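Local atomic coordinates of protein SCO1, mitochondrial (Saccharomyces cerevisiae, PDB entry 2B7K), a protein that is a mitochondrial inner-membrane copper chaperone required for the accumulation of subunits 1 and 2 of cytochrome c oxidase, thought to act in copper transport or insertion. Residues E27-N32 with S106-T111; K42-Y47 with T78-F83; S73-T78 with G170-V175. One frame throughout, in Å; residues are numbered along the deposited sequence.

Contact 1 (E27-N32 with S106-T111)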
ATOM      1  N   GLU A  27       5.609 -10.325   6.787  1.00 14.03           N
ATOM      2  CA  GLU A  27       6.766  -9.802   7.507  1.00 14.23           C
ATOM      3  C   GLU A  27       7.182  -8.538   6.761  1.00 13.99           C
ATOM      4  O   GLU A  27       6.995  -8.453   5.549  1.00 13.08           O
ATOM      5  CB  GLU A  27       7.930 -10.802   7.486  1.00 18.03           C
ATOM      6  CG  GLU A  27       8.473 -11.095   6.095  1.00 18.20           C
ATOM      7  CD  GLU A  27       9.728 -11.959   6.108  1.00 21.90           C
ATOM      8  OE1 GLU A  27      10.096 -12.469   5.033  1.00 21.12           O
ATOM      9  OE2 GLU A  27      10.345 -12.122   7.181  1.00 22.87           O
ATOM     10  N   ASP A  28       7.720  -7.540   7.456  1.00 16.21           N
ATOM     11  CA  ASP A  28       8.152  -6.357   6.726  1.00 16.68           C
ATOM     12  C   ASP A  28       9.572  -6.621   6.255  1.00 17.71           C
ATOM     13  O   ASP A  28      10.144  -7.669   6.573  1.00 19.05           O
ATOM     14  CB  ASP A  28       8.052  -5.072   7.572  1.00 18.01           C
ATOM     15  CG  ASP A  28       8.966  -5.065   8.779  1.00 22.36           C
ATOM     16  OD1 ASP A  28       9.937  -5.851   8.823  1.00 22.02           O
ATOM     17  OD2 ASP A  28       8.710  -4.238   9.685  1.00 23.93           O
ATOM     18  N   MET A  29      10.140  -5.696   5.492  1.00 12.41           N
ATOM     19  CA  MET A  29      11.474  -5.891   4.942  1.00 14.21           C
ATOM     20  C   MET A  29      12.600  -5.936   5.963  1.00 15.96           C
ATOM     21  O   MET A  29      13.754  -6.164   5.602  1.00 15.49           O
ATOM     22  CB  MET A  29      11.764  -4.826   3.887  1.00 16.04           C
ATOM     23  CG  MET A  29      11.656  -3.408   4.401  1.00 17.85           C
ATOM     24  SD  MET A  29      11.520  -2.296   3.007  1.00 21.02           S
ATOM     25  CE  MET A  29      12.085  -0.765   3.721  1.00 22.30           C
ATOM     26  N   TYR A  30      12.267  -5.726   7.232  1.00 18.98           N
ATOM     27  CA  TYR A  30      13.270  -5.782   8.282  1.00 21.07           C
ATOM     28  C   TYR A  30      13.106  -7.069   9.080  1.00 21.34           C
ATOM     29  O   TYR A  30      13.890  -7.359   9.980  1.00 22.44           O
ATOM     30  CB  TYR A  30      13.157  -4.557   9.189  1.00 25.94           C
ATOM     31  CG  TYR A  30      13.416  -3.271   8.436  1.00 28.89           C
ATOM     32  CD1 TYR A  30      12.380  -2.387   8.145  1.00 29.81           C
ATOM     33  CD2 TYR A  30      14.693  -2.968   7.968  1.00 29.97           C
ATOM     34  CE1 TYR A  30      12.608  -1.231   7.400  1.00 31.75           C
ATOM     35  CE2 TYR A  30      14.933  -1.819   7.223  1.00 32.23           C
ATOM     36  CZ  TYR A  30      13.887  -0.955   6.941  1.00 31.88           C
ATOM     37  OH  TYR A  30      14.124   0.173   6.195  1.00 34.72           O
ATOM     38  N   GLY A  31      12.084  -7.844   8.734  1.00 20.62           N
ATOM     39  CA  GLY A  31      11.852  -9.105   9.410  1.00 21.88           C
ATOM     40  C   GLY A  31      10.780  -9.090  10.481  1.00 21.34           C
ATOM     41  O   GLY A  31      10.472 -10.135  11.052  1.00 21.73           O
ATOM     42  N   ASN A  32      10.201  -7.924  10.759  1.00 19.34           N
ATOM     43  CA  ASN A  32       9.167  -7.833  11.785  1.00 19.68           C
ATOM     44  C   ASN A  32       7.824  -8.351  11.293  1.00 19.29           C
ATOM     45  O   ASN A  32       7.461  -8.172  10.131  1.00 17.44           O
ATOM     46  CB  ASN A  32       8.978  -6.384  12.247  1.00 29.07           C
ATOM     47  CG  ASN A  32      10.267  -5.740  12.700  1.00 32.30           C
ATOM     48  OD1 ASN A  32      10.978  -6.274  13.550  1.00 33.29           O
ATOM     49  ND2 ASN A  32      10.572  -4.580  12.135  1.00 33.07           N
ATOM     50  N   SER A 106       9.323   6.316   3.540  1.00 17.05           N
ATOM     51  CA  SER A 106       8.240   5.872   4.414  1.00 17.34           C
ATOM     52  C   SER A 106       7.575   4.582   3.948  1.00 16.59           C
ATOM     53  O   SER A 106       6.904   3.901   4.730  1.00 16.92           O
ATOM     54  CB  SER A 106       7.172   6.960   4.542  1.00 22.36           C
ATOM     55  OG  SER A 106       7.638   8.028   5.345  1.00 27.93           O
ATOM     56  N   ILE A 107       7.757   4.251   2.678  1.00 14.23           N
ATOM     57  CA  ILE A 107       7.158   3.043   2.129  1.00 12.63           C
ATOM     58  C   ILE A 107       7.783   1.804   2.763  1.00 13.12           C
ATOM     59  O   ILE A 107       9.003   1.639   2.777  1.00 14.75           O
ATOM     60  CB  ILE A 107       7.328   2.991   0.594  1.00 13.46           C
ATOM     61  CG1 ILE A 107       6.676   4.226  -0.045  1.00 12.99           C
ATOM     62  CG2 ILE A 107       6.679   1.725   0.041  1.00 15.14           C
ATOM     63  CD1 ILE A 107       7.016   4.407  -1.522  1.00 14.82           C
ATOM     64  N   LEU A 108       6.940   0.940   3.311  1.00 11.99           N
ATOM     65  CA  LEU A 108       7.435  -0.275   3.949  1.00 12.76           C
ATOM     66  C   LEU A 108       7.077  -1.477   3.102  1.00 11.73           C
ATOM     67  O   LEU A 108       5.900  -1.699   2.796  1.00 12.16           O
ATOM     68  CB  LEU A 108       6.823  -0.429   5.338  1.00 14.78           C
ATOM     69  CG  LEU A 108       7.267  -1.640   6.169  1.00 16.04           C
ATOM     70  CD1 LEU A 108       8.749  -1.531   6.510  1.00 16.47           C
ATOM     71  CD2 LEU A 108       6.426  -1.708   7.437  1.00 16.54           C
ATOM     72  N   GLY A 109       8.087  -2.260   2.742  1.00 14.47           N
ATOM     73  CA  GLY A 109       7.848  -3.443   1.936  1.00 14.61           C
ATOM     74  C   GLY A 109       7.437  -4.630   2.788  1.00 14.02           C
ATOM     75  O   GLY A 109       8.014  -4.861   3.858  1.00 14.14           O
ATOM     76  N   LEU A 110       6.427  -5.368   2.327  1.00 11.85           N
ATOM     77  CA  LEU A 110       5.951  -6.554   3.045  1.00 12.20           C
ATOM     78  C   LEU A 110       6.065  -7.766   2.139  1.00 11.84           C
ATOM     79  O   LEU A 110       5.793  -7.683   0.942  1.00 11.87           O
ATOM     80  CB  LEU A 110       4.481  -6.414   3.456  1.00 11.72           C
ATOM     81  CG  LEU A 110       4.047  -5.224   4.310  1.00 11.10           C
ATOM     82  CD1 LEU A 110       2.584  -5.401   4.712  1.00 15.49           C
ATOM     83  CD2 LEU A 110       4.930  -5.121   5.555  1.00 14.17           C
ATOM     84  N   THR A 111       6.458  -8.892   2.716  1.00 10.48           N
ATOM     85  CA  THR A 111       6.580 -10.119   1.946  1.00 12.04           C
ATOM     86  C   THR A 111       6.343 -11.294   2.884  1.00 12.72           C
ATOM     87  O   THR A 111       5.977 -11.106   4.041  1.00 13.98           O
ATOM     88  CB  THR A 111       7.969 -10.243   1.285  1.00 15.19           C
ATOM     89  OG1 THR A 111       8.006 -11.424   0.467  1.00 17.16           O
ATOM     90  CG2 THR A 111       9.066 -10.319   2.336  1.00 17.52           C
TER

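Contact 2 (K42-Y47 with T78-F83)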
ATOM      1  N   LYS A  42      -4.536   3.955  12.233  1.00 21.79           N
ATOM      2  CA  LYS A  42      -3.988   4.880  11.251  1.00 21.57           C
ATOM      3  C   LYS A  42      -4.529   4.651   9.855  1.00 18.58           C
ATOM      4  O   LYS A  42      -5.154   3.637   9.587  1.00 18.46           O
ATOM      5  CB  LYS A  42      -2.461   4.788  11.246  1.00 46.91           C
ATOM      6  CG  LYS A  42      -1.926   3.381  11.422  1.00 50.64           C
ATOM      7  CD  LYS A  42      -0.471   3.407  11.856  1.00 52.62           C
ATOM      8  CE  LYS A  42       0.001   2.031  12.290  1.00 54.72           C
ATOM      9  NZ  LYS A  42       1.387   2.073  12.830  1.00 56.84           N
ATOM     10  N   PHE A  43      -4.319   5.626   8.978  1.00 15.80           N
ATOM     11  CA  PHE A  43      -4.764   5.499   7.600  1.00 14.93           C
ATOM     12  C   PHE A  43      -3.601   4.876   6.855  1.00 15.02           C
ATOM     13  O   PHE A  43      -2.488   5.391   6.892  1.00 16.83           O
ATOM     14  CB  PHE A  43      -5.102   6.872   7.018  1.00 20.32           C
ATOM     15  CG  PHE A  43      -6.556   7.227   7.131  1.00 21.83           C
ATOM     16  CD1 PHE A  43      -7.489   6.649   6.277  1.00 23.24           C
ATOM     17  CD2 PHE A  43      -6.997   8.104   8.112  1.00 24.63           C
ATOM     18  CE1 PHE A  43      -8.847   6.939   6.399  1.00 24.27           C
ATOM     19  CE2 PHE A  43      -8.355   8.402   8.245  1.00 22.41           C
ATOM     20  CZ  PHE A  43      -9.277   7.820   7.388  1.00 24.55           C
ATOM     21  N   SER A  44      -3.861   3.753   6.200  1.00 15.40           N
ATOM     22  CA  SER A  44      -2.821   3.057   5.469  1.00 14.66           C
ATOM     23  C   SER A  44      -3.152   3.065   3.991  1.00 13.30           C
ATOM     24  O   SER A  44      -4.315   3.100   3.610  1.00 13.42           O
ATOM     25  CB  SER A  44      -2.716   1.610   5.964  1.00 15.96           C
ATOM     26  OG  SER A  44      -2.471   1.560   7.364  1.00 16.57           O
ATOM     27  N   ILE A  45      -2.120   3.051   3.159  1.00 12.95           N
ATOM     28  CA  ILE A  45      -2.330   3.003   1.725  1.00 13.65           C
ATOM     29  C   ILE A  45      -1.468   1.841   1.236  1.00 13.22           C
ATOM     30  O   ILE A  45      -0.253   1.814   1.430  1.00 13.13           O
ATOM     31  CB  ILE A  45      -1.966   4.353   1.051  1.00 15.43           C
ATOM     32  CG1 ILE A  45      -2.329   4.281  -0.433  1.00 15.45           C
ATOM     33  CG2 ILE A  45      -0.491   4.696   1.282  1.00 15.35           C
ATOM     34  CD1 ILE A  45      -2.470   5.644  -1.110  1.00 15.87           C
ATOM     35  N   ILE A  46      -2.127   0.862   0.634  1.00 14.13           N
ATOM     36  CA  ILE A  46      -1.469  -0.348   0.169  1.00 14.22           C
ATOM     37  C   ILE A  46      -1.361  -0.469  -1.340  1.00 14.18           C
ATOM     38  O   ILE A  46      -2.308  -0.182  -2.070  1.00 13.38           O
ATOM     39  CB  ILE A  46      -2.223  -1.583   0.694  1.00 14.67           C
ATOM     40  CG1 ILE A  46      -2.321  -1.505   2.220  1.00 15.92           C
ATOM     41  CG2 ILE A  46      -1.519  -2.861   0.253  1.00 14.71           C
ATOM     42  CD1 ILE A  46      -3.242  -2.549   2.824  1.00 18.95           C
ATOM     43  N   TYR A  47      -0.193  -0.900  -1.799  1.00 11.91           N
ATOM     44  CA  TYR A  47       0.026  -1.092  -3.226  1.00 12.67           C
ATOM     45  C   TYR A  47       0.637  -2.467  -3.428  1.00 13.28           C
ATOM     46  O   TYR A  47       1.625  -2.808  -2.781  1.00 12.76           O
ATOM     47  CB  TYR A  47       0.975  -0.029  -3.789  1.00 14.96           C
ATOM     48  CG  TYR A  47       1.283  -0.237  -5.261  1.00 17.04           C
ATOM     49  CD1 TYR A  47       0.292  -0.078  -6.228  1.00 17.46           C
ATOM     50  CD2 TYR A  47       2.550  -0.642  -5.677  1.00 17.83           C
ATOM     51  CE1 TYR A  47       0.554  -0.324  -7.581  1.00 17.82           C
ATOM     52  CE2 TYR A  47       2.825  -0.895  -7.022  1.00 19.64           C
ATOM     53  CZ  TYR A  47       1.821  -0.736  -7.968  1.00 18.72           C
ATOM     54  OH  TYR A  47       2.086  -1.015  -9.297  1.00 20.87           O
ATOM     55  N   THR A  78      -0.156  12.123   7.706  1.00 21.39           N
ATOM     56  CA  THR A  78       0.856  11.076   7.614  1.00 24.01           C
ATOM     57  C   THR A  78       0.177   9.717   7.440  1.00 23.92           C
ATOM     58  O   THR A  78      -0.588   9.282   8.300  1.00 25.55           O
ATOM     59  CB  THR A  78       1.726  11.018   8.889  1.00 39.07           C
ATOM     60  OG1 THR A  78       2.357  12.285   9.101  1.00 40.75           O
ATOM     61  CG2 THR A  78       2.797   9.942   8.753  1.00 41.17           C
ATOM     62  N   LEU A  79       0.449   9.053   6.324  1.00 22.14           N
ATOM     63  CA  LEU A  79      -0.139   7.743   6.069  1.00 21.08           C
ATOM     64  C   LEU A  79       0.876   6.642   6.353  1.00 20.44           C
ATOM     65  O   LEU A  79       2.065   6.909   6.552  1.00 22.24           O
ATOM     66  CB  LEU A  79      -0.578   7.618   4.607  1.00 19.45           C
ATOM     67  CG  LEU A  79      -1.528   8.646   3.994  1.00 21.25           C
ATOM     68  CD1 LEU A  79      -1.711   8.318   2.515  1.00 20.24           C
ATOM     69  CD2 LEU A  79      -2.873   8.634   4.711  1.00 21.51           C
ATOM     70  N   GLN A  80       0.387   5.404   6.384  1.00 14.15           N
ATOM     71  CA  GLN A  80       1.232   4.227   6.572  1.00 13.36           C
ATOM     72  C   GLN A  80       1.258   3.572   5.193  1.00 11.68           C
ATOM     73  O   GLN A  80       0.368   2.793   4.856  1.00 12.54           O
ATOM     74  CB  GLN A  80       0.621   3.244   7.583  1.00 14.12           C
ATOM     75  CG  GLN A  80       1.375   1.905   7.618  1.00 15.71           C
ATOM     76  CD  GLN A  80       0.962   0.998   8.763  1.00 17.74           C
ATOM     77  OE1 GLN A  80       1.799   0.594   9.573  1.00 20.24           O
ATOM     78  NE2 GLN A  80      -0.324   0.666   8.831  1.00 16.54           N
ATOM     79  N   PRO A  81       2.267   3.897   4.372  1.00 13.06           N
ATOM     80  CA  PRO A  81       2.372   3.322   3.028  1.00 14.68           C
ATOM     81  C   PRO A  81       2.993   1.939   3.055  1.00 14.23           C
ATOM     82  O   PRO A  81       4.049   1.729   3.659  1.00 13.73           O
ATOM     83  CB  PRO A  81       3.226   4.342   2.283  1.00 14.17           C
ATOM     84  CG  PRO A  81       4.143   4.836   3.345  1.00 14.89           C
ATOM     85  CD  PRO A  81       3.290   4.936   4.589  1.00 15.56           C
ATOM     86  N   LEU A  82       2.329   0.996   2.391  1.00 12.26           N
ATOM     87  CA  LEU A  82       2.790  -0.386   2.365  1.00 11.35           C
ATOM     88  C   LEU A  82       2.891  -0.916   0.946  1.00 11.29           C
ATOM     89  O   LEU A  82       1.966  -0.750   0.151  1.00 13.45           O
ATOM     90  CB  LEU A  82       1.815  -1.271   3.155  1.00 11.02           C
ATOM     91  CG  LEU A  82       1.564  -0.840   4.603  1.00 13.54           C
ATOM     92  CD1 LEU A  82       0.389  -1.621   5.188  1.00 13.39           C
ATOM     93  CD2 LEU A  82       2.830  -1.072   5.415  1.00 13.37           C
ATOM     94  N   PHE A  83       4.026  -1.536   0.633  1.00 10.90           N
ATOM     95  CA  PHE A  83       4.246  -2.146  -0.673  1.00 12.18           C
ATOM     96  C   PHE A  83       4.246  -3.652  -0.443  1.00 11.94           C
ATOM     97  O   PHE A  83       5.148  -4.185   0.196  1.00 12.66           O
ATOM     98  CB  PHE A  83       5.594  -1.727  -1.259  1.00 13.46           C
ATOM     99  CG  PHE A  83       5.911  -2.381  -2.584  1.00 15.57           C
ATOM    100  CD1 PHE A  83       7.033  -3.191  -2.723  1.00 17.13           C
ATOM    101  CD2 PHE A  83       5.089  -2.180  -3.689  1.00 16.11           C
ATOM    102  CE1 PHE A  83       7.335  -3.796  -3.957  1.00 19.70           C
ATOM    103  CE2 PHE A  83       5.378  -2.775  -4.923  1.00 18.15           C
ATOM    104  CZ  PHE A  83       6.501  -3.583  -5.059  1.00 17.32           C
TER
HETATM  105  O   HOH W   1       2.548  -0.723  11.863  1.00 37.07           O
HETATM  106  O   HOH W   2      -2.238   7.699   9.588  1.00 33.42           O

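Contact 3 (S73-T78 with G170-V175)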
ATOM      1  N   SER A  73       3.451  17.770   3.900  1.00 22.75           N
ATOM      2  CA  SER A  73       3.822  19.184   3.856  1.00 23.21           C
ATOM      3  C   SER A  73       2.649  20.164   3.767  1.00 23.75           C
ATOM      4  O   SER A  73       2.633  21.182   4.459  1.00 24.67           O
ATOM      5  CB  SER A  73       4.799  19.440   2.701  1.00 21.06           C
ATOM      6  OG  SER A  73       4.188  19.258   1.436  1.00 19.27           O
ATOM      7  N   LYS A  74       1.658  19.859   2.936  1.00 20.99           N
ATOM      8  CA  LYS A  74       0.517  20.761   2.775  1.00 22.22           C
ATOM      9  C   LYS A  74      -0.670  20.542   3.711  1.00 22.74           C
ATOM     10  O   LYS A  74      -1.404  21.487   4.013  1.00 22.19           O
ATOM     11  CB  LYS A  74       0.013  20.713   1.331  1.00 31.77           C
ATOM     12  CG  LYS A  74       1.030  21.163   0.304  1.00 37.59           C
ATOM     13  CD  LYS A  74       0.460  21.065  -1.097  1.00 41.73           C
ATOM     14  CE  LYS A  74       1.484  21.477  -2.140  1.00 45.14           C
ATOM     15  NZ  LYS A  74       0.988  21.218  -3.523  1.00 49.00           N
ATOM     16  N   TYR A  75      -0.868  19.312   4.174  1.00 23.08           N
ATOM     17  CA  TYR A  75      -2.006  19.023   5.041  1.00 23.62           C
ATOM     18  C   TYR A  75      -1.650  18.413   6.390  1.00 24.74           C
ATOM     19  O   TYR A  75      -2.531  18.174   7.217  1.00 26.04           O
ATOM     20  CB  TYR A  75      -2.995  18.110   4.305  1.00 25.83           C
ATOM     21  CG  TYR A  75      -3.454  18.669   2.982  1.00 25.29           C
ATOM     22  CD1 TYR A  75      -2.718  18.452   1.817  1.00 26.35           C
ATOM     23  CD2 TYR A  75      -4.597  19.463   2.900  1.00 27.28           C
ATOM     24  CE1 TYR A  75      -3.108  19.015   0.602  1.00 28.55           C
ATOM     25  CE2 TYR A  75      -4.996  20.034   1.692  1.00 29.30           C
ATOM     26  CZ  TYR A  75      -4.248  19.807   0.546  1.00 30.38           C
ATOM     27  OH  TYR A  75      -4.637  20.375  -0.649  1.00 29.21           O
ATOM     28  N   GLY A  76      -0.365  18.163   6.615  1.00 24.68           N
ATOM     29  CA  GLY A  76       0.062  17.576   7.872  1.00 24.16           C
ATOM     30  C   GLY A  76      -0.534  16.198   8.085  1.00 25.17           C
ATOM     31  O   GLY A  76      -0.800  15.787   9.219  1.00 24.78           O
ATOM     32  N   ILE A  77      -0.756  15.484   6.987  1.00 17.19           N
ATOM     33  CA  ILE A  77      -1.317  14.141   7.041  1.00 17.21           C
ATOM     34  C   ILE A  77      -0.198  13.133   6.843  1.00 17.73           C
ATOM     35  O   ILE A  77       0.610  13.273   5.926  1.00 18.25           O
ATOM     36  CB  ILE A  77      -2.380  13.929   5.929  1.00 21.12           C
ATOM     37  CG1 ILE A  77      -3.647  14.719   6.261  1.00 23.35           C
ATOM     38  CG2 ILE A  77      -2.688  12.441   5.769  1.00 24.01           C
ATOM     39  CD1 ILE A  77      -4.712  14.669   5.167  1.00 20.87           C
ATOM     40  N   THR A  78      -0.156  12.123   7.706  1.00 21.39           N
ATOM     41  CA  THR A  78       0.856  11.076   7.614  1.00 24.01           C
ATOM     42  C   THR A  78       0.177   9.717   7.440  1.00 23.92           C
ATOM     43  O   THR A  78      -0.588   9.282   8.300  1.00 25.55           O
ATOM     44  CB  THR A  78       1.726  11.018   8.889  1.00 39.07           C
ATOM     45  OG1 THR A  78       2.357  12.285   9.101  1.00 40.75           O
ATOM     46  CG2 THR A  78       2.797   9.942   8.753  1.00 41.17           C
ATOM     47  N   GLY A 170      -5.297  12.702  -6.631  1.00 19.12           N
ATOM     48  CA  GLY A 170      -5.151  11.614  -5.680  1.00 17.41           C
ATOM     49  C   GLY A 170      -5.040  12.184  -4.278  1.00 17.67           C
ATOM     50  O   GLY A 170      -5.626  11.672  -3.325  1.00 17.25           O
ATOM     51  N   VAL A 171      -4.275  13.258  -4.146  1.00 15.69           N
ATOM     52  CA  VAL A 171      -4.123  13.888  -2.843  1.00 15.34           C
ATOM     53  C   VAL A 171      -5.476  14.409  -2.352  1.00 16.70           C
ATOM     54  O   VAL A 171      -5.834  14.211  -1.193  1.00 16.36           O
ATOM     55  CB  VAL A 171      -3.117  15.055  -2.902  1.00 17.94           C
ATOM     56  CG1 VAL A 171      -3.174  15.860  -1.597  1.00 18.44           C
ATOM     57  CG2 VAL A 171      -1.711  14.513  -3.122  1.00 19.90           C
ATOM     58  N   ASP A 172      -6.229  15.059  -3.236  1.00 16.37           N
ATOM     59  CA  ASP A 172      -7.535  15.610  -2.864  1.00 16.37           C
ATOM     60  C   ASP A 172      -8.465  14.545  -2.283  1.00 16.37           C
ATOM     61  O   ASP A 172      -9.146  14.777  -1.279  1.00 16.76           O
ATOM     62  CB  ASP A 172      -8.217  16.269  -4.077  1.00 39.18           C
ATOM     63  CG  ASP A 172      -7.452  17.475  -4.607  1.00 39.18           C
ATOM     64  OD1 ASP A 172      -6.818  18.185  -3.802  1.00 39.18           O
ATOM     65  OD2 ASP A 172      -7.498  17.733  -5.834  1.00 39.18           O
ATOM     66  N   LYS A 173      -8.483  13.374  -2.918  1.00 19.34           N
ATOM     67  CA  LYS A 173      -9.334  12.272  -2.487  1.00 20.29           C
ATOM     68  C   LYS A 173      -8.929  11.724  -1.125  1.00 19.46           C
ATOM     69  O   LYS A 173      -9.778  11.416  -0.290  1.00 18.63           O
ATOM     70  CB  LYS A 173      -9.297  11.144  -3.526  1.00 26.87           C
ATOM     71  CG  LYS A 173     -10.319  10.040  -3.285  1.00 30.53           C
ATOM     72  CD  LYS A 173     -11.737  10.569  -3.455  1.00 34.70           C
ATOM     73  CE  LYS A 173     -12.765   9.452  -3.405  1.00 36.76           C
ATOM     74  NZ  LYS A 173     -14.142   9.969  -3.642  1.00 38.62           N
ATOM     75  N   ILE A 174      -7.627  11.589  -0.896  1.00 17.30           N
ATOM     76  CA  ILE A 174      -7.150  11.082   0.381  1.00 15.78           C
ATOM     77  C   ILE A 174      -7.474  12.075   1.500  1.00 17.22           C
ATOM     78  O   ILE A 174      -7.967  11.687   2.557  1.00 16.25           O
ATOM     79  CB  ILE A 174      -5.629  10.805   0.310  1.00 14.85           C
ATOM     80  CG1 ILE A 174      -5.381   9.665  -0.685  1.00 14.12           C
ATOM     81  CG2 ILE A 174      -5.085  10.448   1.684  1.00 14.37           C
ATOM     82  CD1 ILE A 174      -3.922   9.402  -0.989  1.00 14.58           C
ATOM     83  N   VAL A 175      -7.217  13.356   1.258  1.00 15.15           N
ATOM     84  CA  VAL A 175      -7.503  14.383   2.256  1.00 17.36           C
ATOM     85  C   VAL A 175      -8.969  14.314   2.684  1.00 19.56           C
ATOM     86  O   VAL A 175      -9.281  14.340   3.873  1.00 18.37           O
ATOM     87  CB  VAL A 175      -7.194  15.792   1.701  1.00 18.50           C
ATOM     88  CG1 VAL A 175      -7.613  16.863   2.714  1.00 20.22           C
ATOM     89  CG2 VAL A 175      -5.702  15.906   1.394  1.00 19.69           C
TER

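Contact 1 (E27-N32 with S106-T111)
In the mixed sheet of this thioredoxin-like domain, E27 and D28 end a strand that pairs antiparallel with L110 and T111, and D28 also opens a type I turn that runs to G31. E27 and T111 form the hydrogen-bonded pair: E27 N donates to T111 O at 2.9 Å, and T111 N returns a bond to E27 O. The E27 and T111 side chains run alongside each other on one face, and E27 OE1 comes within 3.6 Å of T111 CG2; the hydroxyl of T111 bonds instead to the carbonyl of D91. D28 and L110 are the non-hydrogen-bonded pair, and on their face D28 CB rests against L108 CD2 at 3.7 Å and against L110 CD2. The D28 carboxylate turns back on its own segment. OD1 accepts Y30 N, an Asx turn, and N32 N from opposite faces of its plane, while the syn lone pair of OD2 takes N32 ND2 at 3.1 Å, so three N-H groups hold the carboxylate and brace the turn. L108 CD1 also meets Y30 CE1 at 4.0 Å. Beyond the pair, M29 N makes a weak bond to G109 O. M29 CG is tucked between N and C of its backbone (chi1 58°), and the extended chain beyond it carries the sulphur to G109, whose N gives SD a weak bond of 3.4 Å.

Contact 2 (K42-Y47 with T78-F83)
S44 OG receives the side-chain amide of Q80, NE2 to OG 2.7 Å, in a nearly straight bond (162° at the hydrogen) that lies close to the amide plane. Q80 CG stands anti to the backbone N (chi1 171°), and the extended side chain passes that of K42 at a slant. NE2 has a second acceptor in the carbonyl of N38. At the other end of the amide, a water donates to OE1 and accepts from K42 NZ, and K42 CE packs against OE1 at 3.6 Å. An alanine in place of Q80 would probably leave S44 OG and the N38 carbonyl without this donor and the water that bridges to K42 NZ without its acceptor.

Four backbone bonds tie the strands: Q80 N to F43 O, I45 N to Q80 O, L82 N to I45 O and Y47 N to L82 O. I45 N approaches Q80 O from above the carbonyl plane, whereas Y47 N meets L82 O nearly along the C=O axis at 2.9 Å. Side chains alternate between the faces. I46 CG1 touches L82 CD1 on the face of S44 and Q80; on the other, the I45 and P81 side chains cross at about a right angle, I45 CG2 3.9 Å from P81 CB. The Y47 and F83 rings lie side by side and meet rim to rim, CD2 to CD2 3.6 Å, with planes at 20°. The Y47 hydroxyl bonds to the carbonyl of S145, and the Y47 side chain touches C57, probably a copper ligand. Neighbouring parallel strands joined through helix 56-75 make this the beta-alpha-beta unit of the thioredoxin-like fold.

Contact 3 (S73-T78 with G170-V175)
Y75 and V175 make a CH-pi contact: V175 CG2 sits over the centre of the tyrosine ring, 3.8 Å from its centroid and 8° off the ring normal. The two side chains cross at about a right angle. With CG anti to the carbonyl carbon (chi1 -55°), the Y75 ring stands against helix 169-180.

The rest is aliphatic packing. One turn of helix earlier, V171 CG1 reaches Y75 CE1 at 3.8 Å, approaching the ring obliquely, so two valines one turn apart touch the same ring. I77 reaches V175 as well, with I77 CD1 4.0 Å from V175 CA and 4.1 Å from V175 CG2; V175 thus packs against both residues flanking G76, where the chain turns out of the helix with positive phi.

The polar side is slight, since Y75 OH stays 4.4 Å from D172 OD1, too long for a hydrogen bond.

Away from the copper-site residues, the contact joins the C-terminal end of helix 56-75 and the loop after it to helix 169-180. V171 also packs on W67, T70 and L71 of helix 56-75, while I174 turns to L79 and to L161 of strand 157-161.

Contact 2 is the central one, its centre about 5 Å from that of the chain, almost wholly buried and knit by backbone bonds, with a polar margin at Q80. Contact 1, about 11 Å out, lies toward one side of the same sheet, where strands 108-111 and 80-85 are neighbours and F83 probably shares backbone hydrogen bonds with L108 and L110. Its pairing is antiparallel, the first strand running out into a turn; that of contact 2 is parallel. Contact 3 is peripheral, about 16 Å out, and sets the end of helix 56-75 and the loop after it against helix 169-180 by apolar packing, with Y75 exposed. It meets contact 2 through I174, which packs against I45 and L79.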